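Local coordinates for protein peptidase (Yersinia bercovieri, PDB 5NYW) that is of unknown function but has the Ntn-hydrolase fold of proteasome beta-subunits and is named as an ancestral relative of that family, at residues Ile58-Leu61 and Leu62-Arg65; Ala78-Tyr81 and Glu82-Thr85; Asp165-Leu168 and Asp169-Met172. All coordinates share one frame; numbering follows the deposited sequence.

The three contacts are each local, made along or at the start of a helix, and together they sample the two helical layers of a proteasome-like sandwich. Contact 1, on helix 52-65, and contact 2, at the start of helix 80-98, follow each other in the chain and cover the five-stranded sheet, their centres about 16 Å apart and their nearest atoms about 6 Å apart. Contact 3, where helix 168-185 begins, comes last and packs on the other sheet, its centre about 31 Å from that of contact 1 and across the chain's centre. Between subunits contacts 1 and 2 meet: Y81 packs on L61 of a neighbouring copy, so these helix surfaces also build the multimer.

Contact 1. Residues Ile58-Leu61 and Leu62-Arg65; sequences IVSL and LQRR. With SO4 (sulfate ion), chain B.
Helix 52-65, one of the helices covering the five-stranded sheet of this proteasome-type fold, carries I58, V59 and L61 one turn before L62, Q63 and R65, and the contact runs along its surface in i to i+4 pairs. L61 and R65 lie side by side, pointing the same way. R65 stays extended from CG to NE (chi3 -176°), which brings its guanidinium alongside the leucine; L61 CD2 sits 3.9 Å from R65 NH2, over one face of the flat group, and L61 CB stands over its middle, 4.2 Å above the plane. At the edge, near its plane, a sulfate ion, probably from the crystallisation liquor, takes a weak hydrogen bond from R65 NE to O3, 3.5 Å long. R65 NH2 is engaged more firmly in a salt bridge with E93 of helix 80-98, which should fix the rotation of the group. Toward helix 80-98, I58 CG2 touches L62 CD1 at 4.0 Å, and I58 also reaches strand 112-120, while the extended Q63 chain crosses V59 at a slant, bringing NE2 3.3 Å from V59 CG1. Beneath the side chains the amide N of R65 reaches L61 O at 3.1 Å, one of four successive bonds. Y81 of a neighbouring subunit packs on S60 and L61. The whole is a regular amphipathic alpha-helix, buried aliphatics on one flank and polar residues on the other.

Contact 2. Residues Ala78-Tyr81 and Glu82-Thr85; sequences ASMY and EAAT
E82 reaches back over the start of helix 80-98 to A78 and S79. Its chain is extended beyond CG (chi2 -176°), and OE1 accepts a hydrogen bond from A78 N at 2.8 Å, the donor arriving from above the carboxylate plane, 53° out of it. The carboxylate lies beside the first turn, where the N-terminal end of the helix would be expected to favour its negative charge. At the same residue the backbone is capped: S79 OG sits between its own backbone N and carbonyl carbon (chi1 67°), which turns it toward E82 N, 3.5 Å away in a weak bond. E82 N also makes a weak, bent bond to S79 O. A83 follows with a firmer bond, its N 3.1 Å from S79 O, while its methyl approaches the M80 sulfur loosely and rests on L74, V77 and L116. A84 N then meets M80 O at 2.9 Å, its methyl being covered by L116, F128 and F136. T85 closes the segment: its CG2 comes 3.7 Å from Y81 CE1, the two side chains crossing at about a right angle, and its N bonds to Y81 O. The Y81 ring is also held edge-to-face by F136, and its hydroxyl bonds to S57 and R97 of a neighbouring subunit. This is a serine N-cap, its capping bond weak, with the glutamate three residues on bonded to the residue before the cap instead of closing a capping box.

Contact 3. Residues Asp165-Leu168 and Asp169-Met172; sequences DTPL and DQAM
T166 and Q170 form the closest side-chain meeting of this helix start, where the loop before helix 168-185 turns into its first turn. The threonine packs its methyl against that turn, CG2 lying 3.5 Å from Q170 CB and 3.7 Å from A171 N. Its placement follows from chi1 at -60°, which sets CG2 anti to the backbone N and puts OG1 beside that N, anti to the carbonyl carbon, where it accepts a hydrogen bond from S163 N. P167 takes the N-cap position without a polar side chain to offer, and its own carbonyl begins the helical bonding: A171 N meets P167 O at 3.1 Å, in the carbonyl plane. One residue on, M172 N meets L168 O at 2.9 Å with an N-H...O angle of 163°, a nearly straight bond. Around L168 and A171 the packing is close, L8 lying on both, with S10 and I197 adding to the cover of L168.

The outer side is looser. P167 is exposed and its ring carbons meet the side-chain amide of Q170, CG standing 3.8 Å from Q170 CD; the extended glutamine chain crosses the ring at a slant. D169 is exposed too, though it touches I197 of its own chain and L239 of a neighbouring subunit, while F233 of that subunit packs on Q170. Inward, M172 continues onto V195 and I197 of strand 193-199, so the start of helix 168-185 lies against the six-stranded sheet on one flank and the C-terminal part of a neighbouring subunit on another.

Contact 1. Residues Ile58-Leu61 and Leu62-Arg65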
ATOM      1  N   ILE L  58       3.655  29.257 -15.270  1.00 49.11           N
ATOM      2  CA  ILE L  58       4.864  28.654 -15.812  1.00 54.83           C
ATOM      3  C   ILE L  58       5.807  29.751 -16.289  1.00 66.71           C
ATOM      4  O   ILE L  58       6.955  29.826 -15.848  1.00 68.72           O
ATOM      5  CB  ILE L  58       4.525  27.681 -16.979  1.00 55.19           C
ATOM      6  CG1 ILE L  58       3.778  26.469 -16.430  1.00 48.73           C
ATOM      7  CG2 ILE L  58       5.778  27.216 -17.695  1.00 54.00           C
ATOM      8  CD1 ILE L  58       3.160  25.619 -17.478  1.00 49.65           C
ATOM      9  N   VAL L  59       5.301  30.643 -17.132  1.00 61.46           N
ATOM     10  CA  VAL L  59       6.103  31.754 -17.618  1.00 48.34           C
ATOM     11  C   VAL L  59       6.562  32.665 -16.467  1.00 58.93           C
ATOM     12  O   VAL L  59       7.735  33.028 -16.391  1.00 67.73           O
ATOM     13  CB  VAL L  59       5.330  32.576 -18.655  1.00 46.92           C
ATOM     14  CG1 VAL L  59       6.043  33.889 -18.939  1.00 61.25           C
ATOM     15  CG2 VAL L  59       5.145  31.772 -19.936  1.00 48.77           C
ATOM     16  N   SER L  60       5.668  32.980 -15.534  1.00 49.22           N
ATOM     17  CA  SER L  60       6.045  33.852 -14.432  1.00 50.91           C
ATOM     18  C   SER L  60       7.146  33.214 -13.575  1.00 60.58           C
ATOM     19  O   SER L  60       8.099  33.896 -13.204  1.00 68.35           O
ATOM     20  CB  SER L  60       4.827  34.194 -13.571  1.00 48.21           C
ATOM     21  OG  SER L  60       4.003  35.169 -14.184  1.00 55.91           O
ATOM     22  N   LEU L  61       7.033  31.913 -13.289  1.00 55.77           N
ATOM     23  CA  LEU L  61       8.044  31.207 -12.501  1.00 56.21           C
ATOM     24  C   LEU L  61       9.394  31.147 -13.230  1.00 63.45           C
ATOM     25  O   LEU L  61      10.438  31.255 -12.600  1.00 74.97           O
ATOM     26  CB  LEU L  61       7.582  29.787 -12.126  1.00 62.96           C
ATOM     27  CG  LEU L  61       6.566  29.583 -10.987  1.00 60.27           C
ATOM     28  CD1 LEU L  61       6.229  28.113 -10.823  1.00 49.17           C
ATOM     29  CD2 LEU L  61       7.036  30.169  -9.657  1.00 57.61           C
ATOM     30  N   LEU L  62       9.376  30.940 -14.546  1.00 71.58           N
ATOM     31  CA  LEU L  62      10.613  30.908 -15.335  1.00 63.48           C
ATOM     32  C   LEU L  62      11.316  32.260 -15.363  1.00 72.17           C
ATOM     33  O   LEU L  62      12.547  32.323 -15.290  1.00 79.02           O
ATOM     34  CB  LEU L  62      10.336  30.470 -16.768  1.00 54.48           C
ATOM     35  CG  LEU L  62       9.972  29.005 -16.965  1.00 54.42           C
ATOM     36  CD1 LEU L  62       9.431  28.774 -18.360  1.00 46.06           C
ATOM     37  CD2 LEU L  62      11.198  28.163 -16.742  1.00 56.55           C
ATOM     38  N   GLN L  63      10.521  33.325 -15.484  1.00 62.83           N
ATOM     39  CA  GLN L  63      11.007  34.701 -15.538  1.00 61.19           C
ATOM     40  C   GLN L  63      11.626  35.113 -14.210  1.00 68.63           C
ATOM     41  O   GLN L  63      12.668  35.763 -14.169  1.00 81.66           O
ATOM     42  CB  GLN L  63       9.862  35.649 -15.872  1.00 67.49           C
ATOM     43  CG  GLN L  63       9.378  35.562 -17.306  1.00 64.59           C
ATOM     44  CD  GLN L  63       8.092  36.330 -17.510  1.00 71.90           C
ATOM     45  OE1 GLN L  63       7.341  36.559 -16.561  1.00 78.37           O
ATOM     46  NE2 GLN L  63       7.808  36.696 -18.754  1.00 72.77           N
ATOM     47  N   ARG L  64      10.968  34.735 -13.121  1.00 75.41           N
ATOM     48  CA  ARG L  64      11.443  35.067 -11.780  1.00 79.66           C
ATOM     49  C   ARG L  64      12.752  34.349 -11.446  1.00 78.43           C
ATOM     50  O   ARG L  64      13.669  34.938 -10.874  1.00 88.20           O
ATOM     51  CB  ARG L  64      10.366  34.715 -10.738  1.00 76.13           C
ATOM     52  CG  ARG L  64       9.876  35.878  -9.880  1.00 82.04           C
ATOM     53  CD  ARG L  64      10.962  36.372  -8.944  1.00 87.09           C
ATOM     54  NE  ARG L  64      11.902  35.306  -8.585  1.00 96.60           N
ATOM     55  CZ  ARG L  64      13.031  35.479  -7.899  1.00 95.80           C
ATOM     56  NH1 ARG L  64      13.817  34.438  -7.641  1.00 89.76           N
ATOM     57  NH2 ARG L  64      13.375  36.685  -7.475  1.00 94.01           N
ATOM     58  N   ARG L  65      12.844  33.085 -11.835  1.00 68.59           N
ATOM     59  CA  ARG L  65      14.014  32.283 -11.531  1.00 70.27           C
ATOM     60  C   ARG L  65      15.242  32.643 -12.378  1.00 72.60           C
ATOM     61  O   ARG L  65      16.363  32.290 -12.028  1.00 74.22           O
ATOM     62  CB  ARG L  65      13.658  30.808 -11.684  1.00 71.24           C
ATOM     63  CG  ARG L  65      12.768  30.323 -10.554  1.00 68.17           C
ATOM     64  CD  ARG L  65      12.117  28.980 -10.845  1.00 74.22           C
ATOM     65  NE  ARG L  65      11.197  28.607  -9.775  1.00 67.79           N
ATOM     66  CZ  ARG L  65      10.359  27.581  -9.834  1.00 61.30           C
ATOM     67  NH1 ARG L  65      10.317  26.803 -10.908  1.00 66.52           N
ATOM     68  NH2 ARG L  65       9.559  27.340  -8.819  1.00 56.17           N
TER
HETATM   69  S   SO4 B 302      11.950  30.081  -6.263  1.00118.77           S
HETATM   70  O1  SO4 B 302      12.257  28.659  -6.426  1.00105.09           O
HETATM   71  O2  SO4 B 302      12.992  30.882  -6.912  1.00118.71           O
HETATM   72  O3  SO4 B 302      10.654  30.405  -6.874  1.00109.62           O
HETATM   73  O4  SO4 B 302      11.907  30.375  -4.828  1.00121.96           O

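Contact 2. Residues Ala78-Tyr81 and Glu82-Thr85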
ATOM      1  N   ALA L  78      22.787  24.902 -20.360  1.00 72.01           N
ATOM      2  CA  ALA L  78      23.840  24.849 -21.379  1.00 76.95           C
ATOM      3  C   ALA L  78      23.304  24.610 -22.795  1.00 78.29           C
ATOM      4  O   ALA L  78      23.906  25.068 -23.767  1.00 73.73           O
ATOM      5  CB  ALA L  78      24.869  23.787 -21.015  1.00 63.59           C
ATOM      6  N   SER L  79      22.189  23.889 -22.909  1.00 77.25           N
ATOM      7  CA  SER L  79      21.590  23.574 -24.211  1.00 67.23           C
ATOM      8  C   SER L  79      20.064  23.717 -24.205  1.00 76.11           C
ATOM      9  O   SER L  79      19.432  23.809 -23.154  1.00 85.53           O
ATOM     10  CB  SER L  79      21.965  22.157 -24.646  1.00 72.48           C
ATOM     11  OG  SER L  79      21.372  21.189 -23.797  1.00 77.79           O
ATOM     12  N   MET L  80      19.484  23.738 -25.397  1.00 73.63           N
ATOM     13  CA  MET L  80      18.045  23.815 -25.559  1.00 59.27           C
ATOM     14  C   MET L  80      17.375  22.574 -24.974  1.00 61.66           C
ATOM     15  O   MET L  80      16.245  22.636 -24.486  1.00 58.07           O
ATOM     16  CB  MET L  80      17.695  23.954 -27.041  1.00 64.07           C
ATOM     17  CG  MET L  80      16.309  24.502 -27.335  1.00 72.01           C
ATOM     18  SD  MET L  80      16.203  26.196 -26.780  1.00 67.39           S
ATOM     19  CE  MET L  80      17.549  26.853 -27.742  1.00 68.91           C
ATOM     20  N   TYR L  81      18.089  21.451 -25.005  1.00 63.58           N
ATOM     21  CA  TYR L  81      17.574  20.213 -24.440  1.00 57.39           C
ATOM     22  C   TYR L  81      17.342  20.357 -22.938  1.00 64.01           C
ATOM     23  O   TYR L  81      16.342  19.855 -22.410  1.00 56.52           O
ATOM     24  CB  TYR L  81      18.530  19.038 -24.717  1.00 50.74           C
ATOM     25  CG  TYR L  81      17.976  17.746 -24.186  1.00 54.54           C
ATOM     26  CD1 TYR L  81      18.245  17.342 -22.879  1.00 56.71           C
ATOM     27  CD2 TYR L  81      17.143  16.948 -24.971  1.00 48.43           C
ATOM     28  CE1 TYR L  81      17.711  16.177 -22.364  1.00 54.21           C
ATOM     29  CE2 TYR L  81      16.608  15.769 -24.471  1.00 56.76           C
ATOM     30  CZ  TYR L  81      16.901  15.393 -23.154  1.00 64.67           C
ATOM     31  OH  TYR L  81      16.389  14.236 -22.608  1.00 63.99           O
ATOM     32  N   GLU L  82      18.279  21.025 -22.257  1.00 63.23           N
ATOM     33  CA  GLU L  82      18.176  21.275 -20.819  1.00 60.40           C
ATOM     34  C   GLU L  82      17.082  22.285 -20.545  1.00 53.53           C
ATOM     35  O   GLU L  82      16.360  22.191 -19.563  1.00 56.99           O
ATOM     36  CB  GLU L  82      19.504  21.791 -20.253  1.00 68.78           C
ATOM     37  CG  GLU L  82      20.674  20.826 -20.396  1.00 76.04           C
ATOM     38  CD  GLU L  82      21.937  21.353 -19.744  1.00 94.73           C
ATOM     39  OE1 GLU L  82      21.893  22.479 -19.201  1.00 99.52           O
ATOM     40  OE2 GLU L  82      22.977  20.658 -19.793  1.00107.70           O
ATOM     41  N   ALA L  83      16.935  23.238 -21.452  1.00 57.62           N
ATOM     42  CA  ALA L  83      15.862  24.204 -21.350  1.00 59.82           C
ATOM     43  C   ALA L  83      14.515  23.467 -21.397  1.00 57.45           C
ATOM     44  O   ALA L  83      13.601  23.783 -20.640  1.00 69.73           O
ATOM     45  CB  ALA L  83      15.967  25.217 -22.450  1.00 57.11           C
ATOM     46  N   ALA L  84      14.405  22.481 -22.282  1.00 58.39           N
ATOM     47  CA  ALA L  84      13.189  21.667 -22.398  1.00 60.16           C
ATOM     48  C   ALA L  84      12.886  20.842 -21.154  1.00 63.87           C
ATOM     49  O   ALA L  84      11.729  20.776 -20.744  1.00 57.54           O
ATOM     50  CB  ALA L  84      13.279  20.743 -23.622  1.00 52.99           C
ATOM     51  N   THR L  85      13.899  20.198 -20.563  1.00 55.19           N
ATOM     52  CA  THR L  85      13.664  19.451 -19.322  1.00 64.75           C
ATOM     53  C   THR L  85      13.199  20.438 -18.240  1.00 64.74           C
ATOM     54  O   THR L  85      12.366  20.103 -17.401  1.00 56.11           O
ATOM     55  CB  THR L  85      14.899  18.652 -18.813  1.00 56.93           C
ATOM     56  OG1 THR L  85      15.957  19.532 -18.420  1.00 70.31           O
ATOM     57  CG2 THR L  85      15.383  17.680 -19.859  1.00 51.80           C
TER

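Contact 3. Residues Asp165-Leu168 and Asp169-Met172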
ATOM      1  N   ASP L 165      13.695  23.274 -46.014  1.00 81.04           N
ATOM      2  CA  ASP L 165      14.510  24.190 -46.813  1.00 80.25           C
ATOM      3  C   ASP L 165      13.786  25.458 -47.263  1.00 68.34           C
ATOM      4  O   ASP L 165      14.370  26.279 -47.957  1.00 82.87           O
ATOM      5  CB  ASP L 165      15.042  23.454 -48.042  1.00 82.63           C
ATOM      6  CG  ASP L 165      16.096  22.428 -47.690  1.00 95.61           C
ATOM      7  OD1 ASP L 165      17.034  22.764 -46.933  1.00 96.60           O
ATOM      8  OD2 ASP L 165      15.974  21.277 -48.158  1.00105.69           O
ATOM      9  N   THR L 166      12.534  25.630 -46.850  1.00 62.98           N
ATOM     10  CA  THR L 166      11.795  26.849 -47.146  1.00 59.00           C
ATOM     11  C   THR L 166      12.516  28.025 -46.513  1.00 61.78           C
ATOM     12  O   THR L 166      12.815  28.002 -45.326  1.00 72.97           O
ATOM     13  CB  THR L 166      10.328  26.799 -46.594  1.00 57.52           C
ATOM     14  OG1 THR L 166       9.608  25.712 -47.184  1.00 56.41           O
ATOM     15  CG2 THR L 166       9.573  28.099 -46.871  1.00 48.77           C
ATOM     16  N   PRO L 167      12.797  29.063 -47.300  1.00 60.92           N
ATOM     17  CA  PRO L 167      13.414  30.283 -46.763  1.00 58.31           C
ATOM     18  C   PRO L 167      12.519  30.957 -45.715  1.00 56.55           C
ATOM     19  O   PRO L 167      11.298  30.780 -45.770  1.00 59.19           O
ATOM     20  CB  PRO L 167      13.588  31.172 -48.002  1.00 56.28           C
ATOM     21  CG  PRO L 167      12.768  30.545 -49.072  1.00 62.41           C
ATOM     22  CD  PRO L 167      12.698  29.086 -48.766  1.00 64.94           C
ATOM     23  N   LEU L 168      13.115  31.680 -44.767  1.00 56.76           N
ATOM     24  CA  LEU L 168      12.370  32.283 -43.661  1.00 60.10           C
ATOM     25  C   LEU L 168      11.173  33.145 -44.054  1.00 71.13           C
ATOM     26  O   LEU L 168      10.120  33.035 -43.427  1.00 78.34           O
ATOM     27  CB  LEU L 168      13.290  33.117 -42.768  1.00 60.88           C
ATOM     28  CG  LEU L 168      13.921  32.418 -41.563  1.00 77.36           C
ATOM     29  CD1 LEU L 168      14.334  31.006 -41.892  1.00 87.67           C
ATOM     30  CD2 LEU L 168      15.095  33.219 -41.026  1.00 83.54           C
ATOM     31  N   ASP L 169      11.311  34.011 -45.054  1.00 73.48           N
ATOM     32  CA  ASP L 169      10.192  34.893 -45.394  1.00 72.15           C
ATOM     33  C   ASP L 169       8.989  34.101 -45.885  1.00 68.52           C
ATOM     34  O   ASP L 169       7.848  34.440 -45.565  1.00 71.18           O
ATOM     35  CB  ASP L 169      10.600  35.930 -46.426  1.00 74.31           C
ATOM     36  CG  ASP L 169      11.402  37.049 -45.819  1.00 92.53           C
ATOM     37  OD1 ASP L 169      11.722  36.961 -44.614  1.00 93.20           O
ATOM     38  OD2 ASP L 169      11.698  38.025 -46.541  1.00104.95           O
ATOM     39  N   GLN L 170       9.245  33.025 -46.619  1.00 56.21           N
ATOM     40  CA  GLN L 170       8.163  32.187 -47.092  1.00 65.10           C
ATOM     41  C   GLN L 170       7.543  31.403 -45.936  1.00 70.15           C
ATOM     42  O   GLN L 170       6.347  31.103 -45.959  1.00 72.27           O
ATOM     43  CB  GLN L 170       8.649  31.225 -48.173  1.00 69.33           C
ATOM     44  CG  GLN L 170       9.059  31.870 -49.475  1.00 63.42           C
ATOM     45  CD  GLN L 170       9.274  30.826 -50.555  1.00 87.16           C
ATOM     46  OE1 GLN L 170       9.307  29.627 -50.277  1.00 90.61           O
ATOM     47  NE2 GLN L 170       9.400  31.274 -51.799  1.00102.26           N
ATOM     48  N   ALA L 171       8.354  31.041 -44.944  1.00 67.69           N
ATOM     49  CA  ALA L 171       7.833  30.361 -43.755  1.00 59.49           C
ATOM     50  C   ALA L 171       6.897  31.257 -42.958  1.00 49.09           C
ATOM     51  O   ALA L 171       5.827  30.843 -42.517  1.00 50.02           O
ATOM     52  CB  ALA L 171       8.955  29.897 -42.887  1.00 62.01           C
ATOM     53  N   MET L 172       7.295  32.504 -42.783  1.00 50.03           N
ATOM     54  CA  MET L 172       6.437  33.428 -42.079  1.00 50.46           C
ATOM     55  C   MET L 172       5.162  33.664 -42.890  1.00 56.61           C
ATOM     56  O   MET L 172       4.068  33.697 -42.320  1.00 60.97           O
ATOM     57  CB  MET L 172       7.155  34.749 -41.814  1.00 48.52           C
ATOM     58  CG  MET L 172       6.255  35.768 -41.111  1.00 52.40           C
ATOM     59  SD  MET L 172       5.509  35.130 -39.578  1.00 63.15           S
ATOM     60  CE  MET L 172       6.933  35.070 -38.503  1.00 55.33           C
TER